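PDB 4BB7: chromatin structure-remodeling complex subunit RSC2 from Saccharomyces cerevisiae, which serves as a subunit of the RSC chromatin-remodeling complex, acting in transcription regulation and nucleosome positioning, and binds histone H3 through its BAH domain. Local coordinates for residues E19-N23 against N24-H28; H177-P180 against A181-P185. All blocks are in the same frame, centred on the assembly; numbering follows the deposited sequence.

Interaction 1 of 2, residues E19-N23 against N24-H28; sequences EVIVN and NISYH
Val20 and Val22 pair with Tyr27 and Ile25 as two antiparallel hydrogen-bonded pairs, Ile21 and Ser26 forming the non-hydrogen-bonded pair between them, while a type I' turn from Val22 to Ile25 reverses the chain through Asn23 and Asn24. The outer pair is joined by Val20 N to Tyr27 O (2.9 Å) and Tyr27 N to Val20 O (2.6 Å). At the turn the Ile25 N to Val22 O bond, 2.8 Å, is less regular, its donor standing above the carbonyl plane. The Tyr27 ring runs alongside strand 20-22 toward the turn, CG lying anti to the carbonyl carbon (chi1 -64°), and Tyr27 CE1 rests 3.8 Å from Val22 CB. A water in the plane of this ring bridges Tyr27 OH and Val22 O, 2.7 Å from each, giving that carbonyl a second donor. Beyond the pairs, Glu19 and His28 lie side by side, carboxylate and imidazole planes turned 51° apart. Glu19 OE1 takes a weak, bent bond from His28 NE2 (2.9 Å) and a weak one from Ser26 OG (3.3 Å). An alanine in place of His28 would probably cost Glu19 OE1 its imidazole donor and take away the ring beside Glu19 CB, leaving the carboxylate freer to turn. On the face carrying Val20 and Tyr27, these side chains reach Leu52 and Ile49 of strand 45-54, and Lys103 makes a cation-pi contact with Tyr27. The arrangement is a classic two-residue beta hairpin, here lying against the six-stranded sheet of the BAH domain.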
ATOM      1  N   GLU A  19      19.438   0.766  -3.753  1.00 45.51           N
ATOM      2  CA  GLU A  19      19.397   2.214  -3.902  1.00 43.55           C
ATOM      3  C   GLU A  19      18.500   2.624  -5.066  1.00 40.62           C
ATOM      4  O   GLU A  19      18.278   1.851  -5.997  1.00 41.71           O
ATOM      5  CB  GLU A  19      20.804   2.781  -4.104  1.00 43.64           C
ATOM      6  CG  GLU A  19      21.377   2.570  -5.495  1.00 48.80           C
ATOM      7  CD  GLU A  19      22.656   3.356  -5.720  1.00 51.89           C
ATOM      8  OE1 GLU A  19      23.075   4.088  -4.798  1.00 47.60           O
ATOM      9  OE2 GLU A  19      23.242   3.243  -6.819  1.00 52.89           O
ATOM     10  N   VAL A  20      17.982   3.844  -5.005  1.00 32.79           N
ATOM     11  CA  VAL A  20      17.178   4.382  -6.089  1.00 38.66           C
ATOM     12  C   VAL A  20      17.833   5.645  -6.621  1.00 39.93           C
ATOM     13  O   VAL A  20      18.247   6.508  -5.848  1.00 41.78           O
ATOM     14  CB  VAL A  20      15.742   4.695  -5.630  1.00 38.81           C
ATOM     15  CG1 VAL A  20      15.011   5.513  -6.687  1.00 42.71           C
ATOM     16  CG2 VAL A  20      14.996   3.410  -5.336  1.00 38.63           C
ATOM     17  N   ILE A  21      17.939   5.749  -7.942  1.00 40.20           N
ATOM     18  CA  ILE A  21      18.545   6.924  -8.556  1.00 39.12           C
ATOM     19  C   ILE A  21      17.511   7.782  -9.280  1.00 42.84           C
ATOM     20  O   ILE A  21      16.988   7.397 -10.329  1.00 38.93           O
ATOM     21  CB  ILE A  21      19.674   6.542  -9.526  1.00 40.39           C
ATOM     22  CG1 ILE A  21      20.691   5.641  -8.821  1.00 43.52           C
ATOM     23  CG2 ILE A  21      20.348   7.794 -10.076  1.00 39.98           C
ATOM     24  CD1 ILE A  21      21.940   5.373  -9.635  1.00 43.32           C
ATOM     25  N   VAL A  22      17.215   8.944  -8.707  1.00 32.39           N
ATOM     26  CA  VAL A  22      16.275   9.878  -9.310  1.00 33.61           C
ATOM     27  C   VAL A  22      16.961  11.209  -9.582  1.00 38.17           C
ATOM     28  O   VAL A  22      17.604  11.780  -8.700  1.00 34.75           O
ATOM     29  CB  VAL A  22      15.038  10.104  -8.419  1.00 31.47           C
ATOM     30  CG1 VAL A  22      14.183  11.229  -8.976  1.00 36.82           C
ATOM     31  CG2 VAL A  22      14.228   8.822  -8.300  1.00 30.44           C
ATOM     32  N   ASN A  23      16.827  11.691 -10.815  1.00 40.49           N
ATOM     33  CA  ASN A  23      17.493  12.911 -11.251  1.00 38.09           C
ATOM     34  C   ASN A  23      18.988  12.890 -10.934  1.00 45.09           C
ATOM     35  O   ASN A  23      19.568  13.907 -10.544  1.00 45.27           O
ATOM     36  CB  ASN A  23      16.830  14.138 -10.629  1.00 38.48           C
ATOM     37  CG  ASN A  23      16.699  15.280 -11.611  1.00 42.82           C
ATOM     38  OD1 ASN A  23      17.407  15.332 -12.616  1.00 35.96           O
ATOM     39  ND2 ASN A  23      15.783  16.201 -11.331  1.00 51.99           N
ATOM     40  N   ASN A  24      19.596  11.720 -11.109  1.00 42.80           N
ATOM     41  CA  ASN A  24      21.018  11.514 -10.841  1.00 46.84           C
ATOM     42  C   ASN A  24      21.367  11.607  -9.356  1.00 42.72           C
ATOM     43  O   ASN A  24      22.502  11.902  -8.990  1.00 42.41           O
ATOM     44  CB  ASN A  24      21.884  12.471 -11.666  1.00 43.74           C
ATOM     45  CG  ASN A  24      23.358  12.118 -11.607  1.00 57.76           C
ATOM     46  OD1 ASN A  24      23.802  11.152 -12.230  1.00 56.64           O
ATOM     47  ND2 ASN A  24      24.127  12.900 -10.853  1.00 58.05           N
ATOM     48  N   ILE A  25      20.383  11.348  -8.504  1.00 40.30           N
ATOM     49  CA  ILE A  25      20.611  11.346  -7.066  1.00 37.29           C
ATOM     50  C   ILE A  25      20.242   9.999  -6.456  1.00 39.10           C
ATOM     51  O   ILE A  25      19.167   9.460  -6.719  1.00 41.09           O
ATOM     52  CB  ILE A  25      19.827  12.470  -6.369  1.00 44.51           C
ATOM     53  CG1 ILE A  25      20.452  13.827  -6.702  1.00 42.16           C
ATOM     54  CG2 ILE A  25      19.791  12.244  -4.859  1.00 35.48           C
ATOM     55  CD1 ILE A  25      19.686  15.013  -6.152  1.00 42.67           C
ATOM     56  N   SER A  26      21.142   9.459  -5.643  1.00 35.66           N
ATOM     57  CA  SER A  26      20.921   8.164  -5.016  1.00 39.83           C
ATOM     58  C   SER A  26      20.159   8.288  -3.700  1.00 38.69           C
ATOM     59  O   SER A  26      20.494   9.109  -2.846  1.00 36.38           O
ATOM     60  CB  SER A  26      22.252   7.446  -4.790  1.00 45.33           C
ATOM     61  OG  SER A  26      22.888   7.165  -6.024  1.00 52.06           O
ATOM     62  N   TYR A  27      19.130   7.463  -3.548  1.00 36.92           N
ATOM     63  CA  TYR A  27      18.332   7.439  -2.334  1.00 33.82           C
ATOM     64  C   TYR A  27      18.409   6.056  -1.697  1.00 38.00           C
ATOM     65  O   TYR A  27      18.283   5.040  -2.379  1.00 38.32           O
ATOM     66  CB  TYR A  27      16.877   7.796  -2.649  1.00 32.43           C
ATOM     67  CG  TYR A  27      16.689   9.207  -3.165  1.00 35.42           C
ATOM     68  CD1 TYR A  27      16.776   9.491  -4.524  1.00 33.01           C
ATOM     69  CD2 TYR A  27      16.420  10.257  -2.294  1.00 32.50           C
ATOM     70  CE1 TYR A  27      16.603  10.779  -4.998  1.00 28.78           C
ATOM     71  CE2 TYR A  27      16.246  11.545  -2.760  1.00 33.87           C
ATOM     72  CZ  TYR A  27      16.339  11.800  -4.114  1.00 32.50           C
ATOM     73  OH  TYR A  27      16.168  13.079  -4.580  1.00 34.96           O
ATOM     74  N   HIS A  28      18.626   6.019  -0.388  1.00 35.55           N
ATOM     75  CA  HIS A  28      18.728   4.756   0.327  1.00 34.00           C
ATOM     76  C   HIS A  28      17.815   4.751   1.542  1.00 33.62           C
ATOM     77  O   HIS A  28      17.395   5.803   2.015  1.00 34.26           O
ATOM     78  CB  HIS A  28      20.167   4.514   0.772  1.00 37.93           C
ATOM     79  CG  HIS A  28      21.155   4.498  -0.351  1.00 42.92           C
ATOM     80  ND1 HIS A  28      21.645   5.651  -0.927  1.00 44.07           N
ATOM     81  CD2 HIS A  28      21.749   3.470  -1.002  1.00 45.58           C
ATOM     82  CE1 HIS A  28      22.498   5.333  -1.885  1.00 48.95           C
ATOM     83  NE2 HIS A  28      22.580   4.017  -1.950  1.00 46.91           N
TER
HETATM   84  O   HOH W   1      16.041  13.399  -7.215  1.00 36.86           O

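Interaction 2 of 2, residues H177-P180 against A181-P185; sequences HLLP and ANATP
Leu179 and Ala183 meet across a tight bend, Leu179 CD1 lying 3.7 Å from Ala183 CB and forming the apolar contact between the two sides. Leu179 CG is 4.0 Å from Ala183 CB, so the branched end of the side chain, more than its stem, does the touching. Leu179 has CG anti to the backbone N (chi1 -174°), which carries the isopropyl end forward to the far limb of the bend, where the Ala183 CB points back toward it. Ala183 CB is also 3.7 Å from Pro180 O, so one flank of the methyl meets both the leucine branch and a backbone carbonyl. On another part of the bend, Asn182 OD1 comes within 3.8 Å of Pro180 CB, a van der Waals approach of the amide oxygen to the pyrrolidine ring. The asparagine CG stands between its own backbone N and carbonyl carbon (chi1 69°), and this brings the amide back over the bend although CB starts away from it.

What sets these groups opposite one another is a type I beta turn from Pro180 to Ala183, with Ala181 and Asn182 at its corners. The turn is an open one, defined by its backbone torsions: Pro180 O and Ala183 N are 3.5 Å apart and are not hydrogen-bonded. Pro180, whose ring ties its own nitrogen, limits the backbone freedom where the turn begins.

Farther along, Thr184 N bonds to Asp187 OD2, and Thr184 OG1 weakly accepts from His186 N. Leu179 and Ala183 both touch Met208, just beyond strand 206-207, while Leu178 rests on Val203. The bend thus lies at the surface, within the long loop that leads from strand 166-172 to strand 206-207.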
ATOM      1  N   HIS A 177      -3.688  33.253  11.434  1.00 27.73           N
ATOM      2  CA  HIS A 177      -4.683  34.091  10.772  1.00 30.53           C
ATOM      3  C   HIS A 177      -5.975  33.344  10.471  1.00 31.27           C
ATOM      4  O   HIS A 177      -6.934  33.932   9.974  1.00 30.58           O
ATOM      5  CB  HIS A 177      -4.117  34.694   9.484  1.00 34.76           C
ATOM      6  CG  HIS A 177      -3.965  33.709   8.365  1.00 39.04           C
ATOM      7  ND1 HIS A 177      -3.166  32.591   8.461  1.00 42.85           N
ATOM      8  CD2 HIS A 177      -4.503  33.681   7.123  1.00 39.43           C
ATOM      9  CE1 HIS A 177      -3.221  31.914   7.327  1.00 38.23           C
ATOM     10  NE2 HIS A 177      -4.025  32.555   6.498  1.00 35.60           N
ATOM     11  N   LEU A 178      -6.005  32.052  10.782  1.00 31.38           N
ATOM     12  CA  LEU A 178      -7.186  31.239  10.517  1.00 28.79           C
ATOM     13  C   LEU A 178      -8.047  31.037  11.757  1.00 28.49           C
ATOM     14  O   LEU A 178      -8.959  30.211  11.756  1.00 31.06           O
ATOM     15  CB  LEU A 178      -6.785  29.880   9.947  1.00 29.58           C
ATOM     16  CG  LEU A 178      -5.953  29.910   8.668  1.00 35.04           C
ATOM     17  CD1 LEU A 178      -5.492  28.507   8.312  1.00 31.92           C
ATOM     18  CD2 LEU A 178      -6.745  30.539   7.531  1.00 32.24           C
ATOM     19  N   LEU A 179      -7.757  31.782  12.817  1.00 30.98           N
ATOM     20  CA  LEU A 179      -8.570  31.701  14.025  1.00 33.05           C
ATOM     21  C   LEU A 179      -9.944  32.310  13.775  1.00 29.25           C
ATOM     22  O   LEU A 179     -10.047  33.478  13.404  1.00 33.35           O
ATOM     23  CB  LEU A 179      -7.890  32.413  15.196  1.00 31.68           C
ATOM     24  CG  LEU A 179      -8.598  32.266  16.548  1.00 29.37           C
ATOM     25  CD1 LEU A 179      -8.666  30.804  16.957  1.00 30.95           C
ATOM     26  CD2 LEU A 179      -7.903  33.086  17.622  1.00 25.53           C
ATOM     27  N   PRO A 180     -11.003  31.515  13.971  1.00 28.99           N
ATOM     28  CA  PRO A 180     -12.382  31.998  13.838  1.00 27.11           C
ATOM     29  C   PRO A 180     -12.594  33.268  14.658  1.00 35.17           C
ATOM     30  O   PRO A 180     -11.925  33.464  15.675  1.00 32.58           O
ATOM     31  CB  PRO A 180     -13.203  30.853  14.427  1.00 30.46           C
ATOM     32  CG  PRO A 180     -12.368  29.638  14.193  1.00 26.73           C
ATOM     33  CD  PRO A 180     -10.943  30.092  14.343  1.00 31.17           C
ATOM     34  N   ALA A 181     -13.514  34.120  14.218  1.00 40.27           N
ATOM     35  CA  ALA A 181     -13.749  35.403  14.877  1.00 33.70           C
ATOM     36  C   ALA A 181     -14.498  35.260  16.201  1.00 36.58           C
ATOM     37  O   ALA A 181     -14.531  36.192  17.005  1.00 43.11           O
ATOM     38  CB  ALA A 181     -14.492  36.349  13.946  1.00 30.97           C
ATOM     39  N   ASN A 182     -15.097  34.095  16.430  1.00 36.64           N
ATOM     40  CA  ASN A 182     -15.860  33.866  17.653  1.00 38.27           C
ATOM     41  C   ASN A 182     -15.250  32.790  18.550  1.00 34.49           C
ATOM     42  O   ASN A 182     -15.948  32.154  19.334  1.00 36.93           O
ATOM     43  CB  ASN A 182     -17.310  33.509  17.319  1.00 42.43           C
ATOM     44  CG  ASN A 182     -17.441  32.147  16.666  1.00 44.59           C
ATOM     45  OD1 ASN A 182     -16.579  31.727  15.891  1.00 45.84           O
ATOM     46  ND2 ASN A 182     -18.523  31.446  16.983  1.00 43.16           N
ATOM     47  N   ALA A 183     -13.941  32.597  18.431  1.00 33.40           N
ATOM     48  CA  ALA A 183     -13.239  31.587  19.212  1.00 32.11           C
ATOM     49  C   ALA A 183     -13.310  31.848  20.716  1.00 30.27           C
ATOM     50  O   ALA A 183     -13.413  32.991  21.155  1.00 30.53           O
ATOM     51  CB  ALA A 183     -11.787  31.494  18.760  1.00 30.82           C
ATOM     52  N   THR A 184     -13.261  30.775  21.500  1.00 35.77           N
ATOM     53  CA  THR A 184     -13.184  30.872  22.955  1.00 37.03           C
ATOM     54  C   THR A 184     -12.152  29.874  23.469  1.00 37.53           C
ATOM     55  O   THR A 184     -11.702  29.001  22.721  1.00 31.39           O
ATOM     56  CB  THR A 184     -14.541  30.579  23.633  1.00 35.57           C
ATOM     57  OG1 THR A 184     -14.931  29.228  23.362  1.00 37.85           O
ATOM     58  CG2 THR A 184     -15.617  31.528  23.132  1.00 34.83           C
ATOM     59  N   PRO A 185     -11.769  30.003  24.747  1.00 29.96           N
ATOM     60  CA  PRO A 185     -10.803  29.083  25.356  1.00 35.22           C
ATOM     61  C   PRO A 185     -11.397  27.703  25.642  1.00 36.69           C
ATOM     62  O   PRO A 185     -10.691  26.840  26.164  1.00 37.76           O
ATOM     63  CB  PRO A 185     -10.440  29.777  26.677  1.00 36.75           C
ATOM     64  CG  PRO A 185     -10.871  31.194  26.507  1.00 35.50           C
ATOM     65  CD  PRO A 185     -12.078  31.131  25.637  1.00 34.96           C
TER

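In the fold
Near the N terminus, interaction 1 closes a two-residue turn, the hairpin of strands 20-22 and 25-27, before the chain enters strand 32-35 of the six-stranded BAH sheet. The strands of that sheet, and later strand 166-172 of a five-stranded sheet, precede interaction 2, which turns the chain at 180-183 on the way to strand 206-207; strands 230-231, 241-243 and 248-250 of the second sheet come after it. Interactions 1 and 2 are in series, neither nested nor crossing, their centres 45 Å apart on opposite sides of the chain's centre. Interaction 1 sets an entry hairpin against strands 45-54 and 100-108; interaction 2 shapes a surface loop resting on Val203 and Met208.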